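Local coordinates for beta-fructofuranosidase (Bifidobacterium adolescentis, PDB 6NOB), which probably hydrolyses terminal beta-fructofuranoside residues of sucrose and related fructosides, as a glycoside hydrolase of family 32, at residues Thr100-Pro103 with Ala104-Leu108; Thr292-Pro295 with Val296-Gly300; Val462-Pro465 with Cys466-Asn469; Thr566-Asp570 with Val571-Ser575. All blocks are in the same frame, centred on the assembly; numbering follows the deposited sequence.

Interaction 1. Residues Thr100-Pro103 with Ala104-Leu108; sequences TDWP and AQPTL
The backbone doubles back between Trp102 and Pro106, whose CA atoms stand only 5.8 Å apart. Trp102 is extended, and between Trp102 and Pro106, Ala104 is the one residue in the helical region. Pro106 then leaves in the polyproline region. No hydrogen bond closes this turn from within. A neighbour holds it instead: Pro103 O accepts from Asn94 ND2, and Ala104 is bonded to Asn94 through the backbone.

Inside the bend, the Pro106 ring sits over one face of the Trp102 indole. Its CG is 4.0 Å above the indole plane and offset toward the rim, so the proline covers the base of the ring system rather than its centre. Pro106 CB lies 4.1 Å from Trp102 CG. Trp102 CG is anti to its own carbonyl carbon (chi1 -73°), which swings the indole to the side where Pro106 returns. Pro103 adds a second apolar touch, with its CD 4.0 Å from Pro106 CB. On the backbone side, Pro103 O lies 3.5 Å from Pro106 CD, a van der Waals contact, since a proline ring has no N-H to donate. Trp102 NE1 donates to Gln110 O, and Ile111 packs against both Trp102 and Pro106.

Thr107 follows as N-cap of helix 108-112: its OG1 caps a backbone N just ahead, and its own N donates to Gln110 OE1, consistent with a capping box. This is a proline-rich turn packed on a tryptophan, leading into a capped short helix. It belongs to the connection from the N-terminal beta sheets to the catalytic propeller expected of family 32.

Interaction 2. Residues Thr292-Pro295 with Val296-Gly300; sequences TNLP and VSEFG
Pro295, Glu298 and Leu294 carry this contact, where strand 285-295 ends and the chain curls into a single 3-10 turn. Pro295 O accepts from Glu298 N at 2.9 Å, and the N-H points nearly straight at the oxygen (162°). The donor stands above the carbonyl plane, 51° out of it. Phe299 N to Val296 O, at 3.0 Å, repeats the i to i+3 pattern one residue on.

The Glu298 side chain runs back over the strand end. With chi1 at -67° it starts beside its backbone N and, extended, carries the carboxylate to the two residues before the turn. OE1 of Glu298 lies 3.8 Å from Pro295 CD. OE2 of Glu298 lies 3.8 Å from Leu294 CD1. Both are van der Waals touches of carboxylate on carbon.

Phe299 approaches from another direction. Its ring brings an edge to Pro295 O, with CD1 3.7 Å away, and Leu294 CB lies near the same ring plane. Farther out, Phe299 meets Phe366 edge to face and packs on Val338, while Leu294 reaches Ala340 and Pro361.

The chemistry is divided. Backbone bonds set the turn, and Leu294 and Phe299 fix it to the neighbouring strands 337-347 and 357-365. Within this contact the Glu298 carboxylate meets carbon atoms only, at a surface position.

Interaction 3. Residues Val462-Pro465 with Cys466-Asn469; sequences VEQP and CLAN
Gln464 and Leu467 meet across a tight bend just before strand 468-481. Leu467 CD2 touches the flank of the glutamine, 3.7 Å from Gln464 CG and equally close to OE1. Leu467 CG lies anti to the backbone N (chi1 -157°), which turns the isobutyl group back toward the earlier residues. Its CD2 also comes within 3.9 Å of Val462 O, and its CB within 3.6 Å of Gln464 O. The two side chains pass at a slant, and the extended glutamine lays CG, CD and OE1 along Leu467 CD2.

The backbone carbonyls are joined by a water rather than directly. Water 1 donates to Gln464 O at 2.9 Å and to Leu467 O at 2.6 Å. Both its protons are thus spent on the two sides of the bend.

The chain turns at Cys466. Its backbone is left-handed helical (phi 55°, psi 43°), an uncommon conformation for a residue with a side chain. That brings its CB to 3.2 Å from Pro465 O. Its N donates to Asp99 OD1, which fixes this residue from outside. Beyond it, Asn469 enters the strand, bonded through the backbone to Arg127 and Met129 of strand 127-138.

No direct hydrogen bond crosses the bend. It is marked instead by one residue in the left-handed helical conformation, its N bonded to an aspartate, by a water that satisfies two carbonyls, and by a leucine methyl packed on both the CG methylene and the amide oxygen of a glutamine.

Interaction 4. Residues Thr566-Asp570 with Val571-Ser575; sequences TAVED and VDFDS
Val568 O is unusually crowded, facing both Val571 N and the ring of Phe573. Val571 N donates to it at 3.2 Å (154°), from well above the carbonyl plane, 63° out. Phe573 CE2 lies 3.6 Å from the same oxygen. A water can donate to Val571 O at 3.0 Å and weakly to Val568 O, though it has more acceptors in reach than protons.

Two type I beta turns overlap here, Thr566 to Glu569 and Val568 to Val571. The first is supported by an ST turn, in which Val568 N donates to Thr566 OG1 at 3.1 Å.

Val571 CG1 sits over one face of the Phe573 ring, 3.6 Å above its plane and offset toward the rim. Val568 CB lies at the ring edge, in plane, and Val568 CG2 is 3.8 Å from Phe573 CZ. A chi1 of -61° folds the ring back over Val571. Replacing Phe573 by an alanine is likely to open a gap beside Val568 and leave Val571 CG1 without the ring face it packs on. Val568 CB and Val571 CG2 also touch, at 4.0 Å.

Phe573 centres an inverse gamma turn and pairs through its backbone with Leu561. Asp572 OD1 forms a salt bridge with Arg560. This loop of paired turns joins strand 558-564 to the short, weakly bonded outermost strand at about 573-574, in the C-terminal beta sandwich characteristic of family 32.

All four contacts are local bends, and none lies wholly in a core. Interactions 1, 3 and 4 are partly buried; interaction 2 is at the surface. Only interactions 1 and 3 touch: Trp102 CE2 meets Cys466 CB at 3.5 Å, and Asp101 CB meets Cys466 SG. The loop before helix 108-112 and the bend leading into strand 468-481 are thereby packed together. Interaction 2 lies on the other side of the chain's centre from both, with its centre about 53 Å from that of interaction 1. Interactions 2 and 4 close their turns with backbone bonds. Interaction 1 instead relies on prolines and an outside asparagine, and interaction 3 on a bridging water.

Interaction 1. Residues Thr100-Pro103 with Ala104-Leu108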
loop_
_atom_site.group_PDB
_atom_site.type_symbol
_atom_site.label_atom_id
_atom_site.label_comp_id
_atom_site.label_asym_id
_atom_site.label_seq_id
_atom_site.Cartn_x
_atom_site.Cartn_y
_atom_site.Cartn_z
ATOM N N THR A 100 -0.808 -18.608 -19.719
ATOM C CA THR A 100 -0.245 -19.752 -20.429
ATOM C C THR A 100 1.254 -19.913 -20.214
ATOM O O THR A 100 1.770 -21.025 -20.372
ATOM C CB THR A 100 -0.532 -19.644 -21.928
ATOM O OG1 THR A 100 0.061 -18.446 -22.444
ATOM C CG2 THR A 100 -2.032 -19.621 -22.185
ATOM N N ASP A 101 1.965 -18.841 -19.861
ATOM C CA ASP A 101 3.394 -18.950 -19.590
ATOM C C ASP A 101 3.696 -19.679 -18.288
ATOM O O ASP A 101 4.869 -19.941 -18.007
ATOM C CB ASP A 101 4.034 -17.560 -19.560
ATOM C CG ASP A 101 4.304 -17.011 -20.946
ATOM O OD1 ASP A 101 3.885 -17.652 -21.934
ATOM O OD2 ASP A 101 4.941 -15.939 -21.048
ATOM N N TRP A 102 2.677 -20.011 -17.489
ATOM C CA TRP A 102 2.873 -20.739 -16.249
ATOM C C TRP A 102 2.294 -22.144 -16.351
ATOM O O TRP A 102 1.235 -22.333 -16.959
ATOM C CB TRP A 102 2.208 -20.026 -15.067
ATOM C CG TRP A 102 2.900 -18.785 -14.607
ATOM C CD1 TRP A 102 4.192 -18.418 -14.856
ATOM C CD2 TRP A 102 2.333 -17.741 -13.809
ATOM N NE1 TRP A 102 4.461 -17.208 -14.263
ATOM C CE2 TRP A 102 3.337 -16.772 -13.612
ATOM C CE3 TRP A 102 1.072 -17.533 -13.239
ATOM C CZ2 TRP A 102 3.119 -15.611 -12.872
ATOM C CZ3 TRP A 102 0.859 -16.383 -12.505
ATOM C CH2 TRP A 102 1.877 -15.435 -12.327
ATOM N N PRO A 103 2.956 -23.145 -15.765
ATOM C CA PRO A 103 2.314 -24.454 -15.604
ATOM C C PRO A 103 1.257 -24.419 -14.512
ATOM O O PRO A 103 0.951 -23.349 -13.978
ATOM C CB PRO A 103 3.484 -25.373 -15.234
ATOM C CG PRO A 103 4.449 -24.463 -14.543
ATOM C CD PRO A 103 4.340 -23.139 -15.258
ATOM N N ALA A 104 0.701 -25.581 -14.161
ATOM C CA ALA A 104 -0.348 -25.618 -13.148
ATOM C C ALA A 104 0.173 -25.171 -11.787
ATOM O O ALA A 104 -0.541 -24.504 -11.028
ATOM C CB ALA A 104 -0.946 -27.023 -13.061
ATOM N N GLN A 105 1.416 -25.521 -11.462
ATOM C CA GLN A 105 2.028 -25.192 -10.173
ATOM C C GLN A 105 3.385 -24.556 -10.425
ATOM O O GLN A 105 4.428 -25.220 -10.321
ATOM C CB GLN A 105 2.138 -26.435 -9.289
ATOM C CG GLN A 105 0.789 -27.011 -8.888
ATOM C CD GLN A 105 0.898 -28.374 -8.235
ATOM O OE1 GLN A 105 1.143 -29.376 -8.907
ATOM N NE2 GLN A 105 0.705 -28.421 -6.922
ATOM N N PRO A 106 3.421 -23.267 -10.752
ATOM C CA PRO A 106 4.691 -22.609 -11.054
ATOM C C PRO A 106 5.501 -22.322 -9.799
ATOM O O PRO A 106 4.961 -22.023 -8.731
ATOM C CB PRO A 106 4.258 -21.306 -11.734
ATOM C CG PRO A 106 2.933 -21.002 -11.116
ATOM C CD PRO A 106 2.276 -22.341 -10.873
ATOM N N THR A 107 6.820 -22.412 -9.949
ATOM C CA THR A 107 7.732 -22.080 -8.866
ATOM C C THR A 107 7.739 -20.573 -8.620
ATOM O O THR A 107 7.243 -19.780 -9.423
ATOM C CB THR A 107 9.149 -22.553 -9.187
ATOM O OG1 THR A 107 9.618 -21.882 -10.365
ATOM C CG2 THR A 107 9.183 -24.059 -9.413
ATOM N N LEU A 108 8.323 -20.182 -7.484
ATOM C CA LEU A 108 8.493 -18.762 -7.195
ATOM C C LEU A 108 9.341 -18.088 -8.265
ATOM O O LEU A 108 9.080 -16.940 -8.646
ATOM C CB LEU A 108 9.125 -18.576 -5.814
ATOM C CG LEU A 108 8.211 -18.756 -4.600
ATOM C CD1 LEU A 108 9.011 -18.665 -3.309
ATOM C CD2 LEU A 108 7.081 -17.732 -4.608
#

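Interaction 2. Residues Thr292-Pro295 with Val296-Gly300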
loop_
_atom_site.group_PDB
_atom_site.type_symbol
_atom_site.label_atom_id
_atom_site.label_comp_id
_atom_site.label_asym_id
_atom_site.label_seq_id
_atom_site.Cartn_x
_atom_site.Cartn_y
_atom_site.Cartn_z
ATOM N N THR A 292 -12.520 11.441 5.976
ATOM C CA THR A 292 -13.782 11.940 5.440
ATOM C C THR A 292 -13.609 13.414 5.080
ATOM O O THR A 292 -12.488 13.922 4.984
ATOM C CB THR A 292 -14.928 11.733 6.435
ATOM O OG1 THR A 292 -16.168 12.090 5.813
ATOM C CG2 THR A 292 -14.727 12.588 7.676
ATOM N N ASN A 293 -14.732 14.098 4.864
ATOM C CA ASN A 293 -14.755 15.539 4.668
ATOM C C ASN A 293 -15.904 16.117 5.481
ATOM O O ASN A 293 -16.894 15.435 5.753
ATOM C CB ASN A 293 -14.899 15.917 3.182
ATOM C CG ASN A 293 -16.055 15.195 2.503
ATOM O OD1 ASN A 293 -15.877 14.129 1.913
ATOM N ND2 ASN A 293 -17.246 15.779 2.582
ATOM N N LEU A 294 -15.764 17.378 5.874
ATOM C CA LEU A 294 -16.771 18.034 6.690
ATOM C C LEU A 294 -17.131 19.380 6.087
ATOM O O LEU A 294 -16.330 19.973 5.356
ATOM C CB LEU A 294 -16.275 18.222 8.133
ATOM C CG LEU A 294 -16.141 16.935 8.957
ATOM C CD1 LEU A 294 -15.472 17.204 10.300
ATOM C CD2 LEU A 294 -17.501 16.279 9.153
ATOM N N PRO A 295 -18.336 19.884 6.357
ATOM C CA PRO A 295 -18.702 21.216 5.860
ATOM C C PRO A 295 -17.793 22.283 6.451
ATOM O O PRO A 295 -17.524 22.293 7.654
ATOM C CB PRO A 295 -20.154 21.392 6.324
ATOM C CG PRO A 295 -20.640 20.019 6.640
ATOM C CD PRO A 295 -19.444 19.236 7.080
ATOM N N VAL A 296 -17.323 23.191 5.592
ATOM C CA VAL A 296 -16.466 24.273 6.059
ATOM C C VAL A 296 -17.201 25.172 7.041
ATOM O O VAL A 296 -16.561 25.891 7.818
ATOM C CB VAL A 296 -15.911 25.084 4.868
ATOM C CG1 VAL A 296 -15.130 24.178 3.926
ATOM C CG2 VAL A 296 -17.034 25.801 4.132
ATOM N N SER A 297 -18.537 25.144 7.036
ATOM C CA SER A 297 -19.317 25.902 8.006
ATOM C C SER A 297 -19.128 25.406 9.434
ATOM O O SER A 297 -19.524 26.106 10.371
ATOM C CB SER A 297 -20.800 25.860 7.631
ATOM O OG SER A 297 -21.254 24.525 7.492
ATOM N N GLU A 298 -18.538 24.226 9.624
ATOM C CA GLU A 298 -18.172 23.752 10.952
ATOM C C GLU A 298 -16.887 24.385 11.468
ATOM O O GLU A 298 -16.431 24.027 12.560
ATOM C CB GLU A 298 -18.024 22.225 10.949
ATOM C CG GLU A 298 -19.324 21.469 10.716
ATOM C CD GLU A 298 -19.210 19.991 11.049
ATOM O OE1 GLU A 298 -20.193 19.250 10.836
ATOM O OE2 GLU A 298 -18.135 19.568 11.526
ATOM N N PHE A 299 -16.294 25.307 10.714
ATOM C CA PHE A 299 -15.051 25.958 11.089
ATOM C C PHE A 299 -15.207 27.465 10.932
ATOM O O PHE A 299 -16.111 27.946 10.244
ATOM C CB PHE A 299 -13.873 25.455 10.238
ATOM C CG PHE A 299 -13.708 23.960 10.252
ATOM C CD1 PHE A 299 -14.390 23.164 9.345
ATOM C CD2 PHE A 299 -12.867 23.350 11.170
ATOM C CE1 PHE A 299 -14.241 21.787 9.354
ATOM C CE2 PHE A 299 -12.714 21.973 11.184
ATOM C CZ PHE A 299 -13.404 21.192 10.273
ATOM N N GLY A 300 -14.313 28.206 11.582
ATOM C CA GLY A 300 -14.365 29.653 11.490
ATOM C C GLY A 300 -14.179 30.132 10.064
ATOM O O GLY A 300 -13.588 29.451 9.225
#

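Interaction 3. Residues Val462-Pro465 with Cys466-Asn469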
loop_
_atom_site.group_PDB
_atom_site.type_symbol
_atom_site.label_atom_id
_atom_site.label_comp_id
_atom_site.label_asym_id
_atom_site.label_seq_id
_atom_site.Cartn_x
_atom_site.Cartn_y
_atom_site.Cartn_z
ATOM N N VAL A 462 1.319 -2.461 -17.938
ATOM C CA VAL A 462 0.491 -2.849 -19.073
ATOM C C VAL A 462 -0.115 -4.212 -18.774
ATOM O O VAL A 462 0.604 -5.147 -18.404
ATOM C CB VAL A 462 1.296 -2.889 -20.387
ATOM C CG1 VAL A 462 0.446 -3.450 -21.517
ATOM C CG2 VAL A 462 1.800 -1.501 -20.742
ATOM N N GLU A 463 -1.432 -4.322 -18.932
ATOM C CA GLU A 463 -2.129 -5.563 -18.622
ATOM C C GLU A 463 -1.634 -6.696 -19.511
ATOM O O GLU A 463 -1.660 -6.595 -20.741
ATOM C CB GLU A 463 -3.637 -5.380 -18.790
ATOM C CG GLU A 463 -4.437 -6.656 -18.578
ATOM C CD GLU A 463 -5.928 -6.409 -18.475
ATOM O OE1 GLU A 463 -6.383 -5.306 -18.842
ATOM O OE2 GLU A 463 -6.645 -7.323 -18.017
ATOM N N GLN A 464 -1.182 -7.776 -18.882
ATOM C CA GLN A 464 -0.688 -8.945 -19.594
ATOM C C GLN A 464 -0.759 -10.137 -18.651
ATOM O O GLN A 464 -0.846 -9.960 -17.430
ATOM C CB GLN A 464 0.748 -8.723 -20.101
ATOM C CG GLN A 464 1.683 -8.105 -19.083
ATOM C CD GLN A 464 2.925 -7.519 -19.721
ATOM O OE1 GLN A 464 3.432 -6.484 -19.289
ATOM N NE2 GLN A 464 3.418 -8.176 -20.763
ATOM N N PRO A 465 -0.756 -11.357 -19.183
ATOM C CA PRO A 465 -0.851 -12.536 -18.316
ATOM C C PRO A 465 0.380 -12.696 -17.435
ATOM O O PRO A 465 1.430 -12.089 -17.660
ATOM C CB PRO A 465 -0.972 -13.699 -19.307
ATOM C CG PRO A 465 -1.455 -13.081 -20.572
ATOM C CD PRO A 465 -0.842 -11.717 -20.608
ATOM N N CYS A 466 0.223 -13.533 -16.405
ATOM C CA CYS A 466 1.323 -13.913 -15.520
ATOM C C CYS A 466 2.005 -12.687 -14.919
ATOM O O CYS A 466 3.233 -12.605 -14.843
ATOM C CB CYS A 466 2.336 -14.791 -16.257
ATOM S SG CYS A 466 1.635 -16.273 -17.020
ATOM N N LEU A 467 1.196 -11.719 -14.492
ATOM C CA LEU A 467 1.711 -10.467 -13.961
ATOM C C LEU A 467 0.763 -9.943 -12.893
ATOM O O LEU A 467 -0.438 -10.222 -12.915
ATOM C CB LEU A 467 1.876 -9.413 -15.061
ATOM C CG LEU A 467 2.874 -8.291 -14.781
ATOM C CD1 LEU A 467 4.289 -8.811 -14.938
ATOM C CD2 LEU A 467 2.630 -7.095 -15.687
ATOM N N ALA A 468 1.315 -9.173 -11.962
ATOM C CA ALA A 468 0.530 -8.485 -10.952
ATOM C C ALA A 468 0.522 -6.988 -11.233
ATOM O O ALA A 468 1.444 -6.451 -11.853
ATOM C CB ALA A 468 1.078 -8.750 -9.547
ATOM N N ASN A 469 -0.535 -6.322 -10.780
ATOM C CA ASN A 469 -0.629 -4.866 -10.818
ATOM C C ASN A 469 -0.624 -4.380 -9.373
ATOM O O ASN A 469 -1.663 -4.375 -8.706
ATOM C CB ASN A 469 -1.878 -4.402 -11.560
ATOM C CG ASN A 469 -1.948 -2.885 -11.701
ATOM O OD1 ASN A 469 -1.343 -2.142 -10.926
ATOM N ND2 ASN A 469 -2.691 -2.421 -12.697
HETATM O O HOH W 1 -1.990 -10.739 -14.919
#

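Interaction 4. Residues Thr566-Asp570 with Val571-Ser575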
loop_
_atom_site.group_PDB
_atom_site.type_symbol
_atom_site.label_atom_id
_atom_site.label_comp_id
_atom_site.label_asym_id
_atom_site.label_seq_id
_atom_site.Cartn_x
_atom_site.Cartn_y
_atom_site.Cartn_z
ATOM N N THR A 566 8.358 9.552 -20.139
ATOM C CA THR A 566 7.236 8.931 -19.455
ATOM C C THR A 566 6.007 9.832 -19.503
ATOM O O THR A 566 6.061 10.989 -19.930
ATOM C CB THR A 566 7.597 8.628 -18.004
ATOM O OG1 THR A 566 7.456 9.821 -17.225
ATOM C CG2 THR A 566 9.030 8.141 -17.908
ATOM N N ALA A 567 4.881 9.285 -19.041
ATOM C CA ALA A 567 3.639 10.044 -18.974
ATOM C C ALA A 567 3.678 11.148 -17.925
ATOM O O ALA A 567 2.799 12.016 -17.933
ATOM C CB ALA A 567 2.465 9.105 -18.691
ATOM N N VAL A 568 4.666 11.140 -17.030
ATOM C CA VAL A 568 4.784 12.164 -15.999
ATOM C C VAL A 568 6.061 12.962 -16.224
ATOM O O VAL A 568 6.641 13.509 -15.280
ATOM C CB VAL A 568 4.753 11.543 -14.590
ATOM C CG1 VAL A 568 3.398 10.895 -14.329
ATOM C CG2 VAL A 568 5.875 10.522 -14.427
ATOM N N GLU A 569 6.501 13.034 -17.482
ATOM C CA GLU A 569 7.691 13.812 -17.815
ATOM C C GLU A 569 7.503 15.295 -17.506
ATOM O O GLU A 569 8.482 16.004 -17.242
ATOM C CB GLU A 569 8.038 13.612 -19.291
ATOM C CG GLU A 569 9.308 14.310 -19.746
ATOM C CD GLU A 569 9.553 14.172 -21.236
ATOM O OE1 GLU A 569 10.719 14.316 -21.660
ATOM O OE2 GLU A 569 8.581 13.919 -21.984
ATOM N N ASP A 570 6.260 15.777 -17.519
ATOM C CA ASP A 570 5.950 17.187 -17.326
ATOM C C ASP A 570 5.793 17.570 -15.857
ATOM O O ASP A 570 5.402 18.706 -15.565
ATOM C CB ASP A 570 4.674 17.554 -18.094
ATOM C CG ASP A 570 3.508 16.626 -17.772
ATOM O OD1 ASP A 570 3.751 15.486 -17.323
ATOM O OD2 ASP A 570 2.345 17.044 -17.963
ATOM N N VAL A 571 6.087 16.657 -14.935
ATOM C CA VAL A 571 5.863 16.866 -13.509
ATOM C C VAL A 571 7.185 17.230 -12.846
ATOM O O VAL A 571 8.211 16.583 -13.093
ATOM C CB VAL A 571 5.245 15.616 -12.862
ATOM C CG1 VAL A 571 5.115 15.808 -11.357
ATOM C CG2 VAL A 571 3.896 15.317 -13.495
ATOM N N ASP A 572 7.160 18.258 -11.999
ATOM C CA ASP A 572 8.351 18.762 -11.315
ATOM C C ASP A 572 8.513 18.004 -10.001
ATOM O O ASP A 572 7.904 18.354 -8.990
ATOM C CB ASP A 572 8.221 20.265 -11.086
ATOM C CG ASP A 572 9.450 20.876 -10.436
ATOM O OD1 ASP A 572 10.484 20.188 -10.328
ATOM O OD2 ASP A 572 9.376 22.059 -10.032
ATOM N N PHE A 573 9.350 16.966 -10.001
ATOM C CA PHE A 573 9.561 16.152 -8.801
ATOM C C PHE A 573 10.590 16.812 -7.879
ATOM O O PHE A 573 11.635 16.254 -7.554
ATOM C CB PHE A 573 9.977 14.739 -9.186
ATOM C CG PHE A 573 8.953 14.014 -10.008
ATOM C CD1 PHE A 573 7.776 13.556 -9.433
ATOM C CD2 PHE A 573 9.163 13.792 -11.356
ATOM C CE1 PHE A 573 6.829 12.887 -10.192
ATOM C CE2 PHE A 573 8.225 13.126 -12.120
ATOM C CZ PHE A 573 7.056 12.672 -11.539
ATOM N N ASP A 574 10.259 18.034 -7.459
ATOM C CA ASP A 574 11.121 18.799 -6.565
ATOM C C ASP A 574 11.278 18.084 -5.229
ATOM O O ASP A 574 10.290 17.746 -4.571
ATOM C CB ASP A 574 10.527 20.195 -6.356
ATOM C CG ASP A 574 11.496 21.164 -5.698
ATOM O OD1 ASP A 574 12.417 20.719 -4.982
ATOM O OD2 ASP A 574 11.326 22.385 -5.895
ATOM N N SER A 575 12.533 17.866 -4.820
ATOM C CA SER A 575 12.786 17.178 -3.555
ATOM C C SER A 575 12.288 17.983 -2.363
ATOM O O SER A 575 11.993 17.409 -1.309
ATOM C CB SER A 575 14.278 16.873 -3.403
ATOM O OG SER A 575 14.995 18.010 -2.954
HETATM O O HOH W 2 9.779 14.435 -14.570
#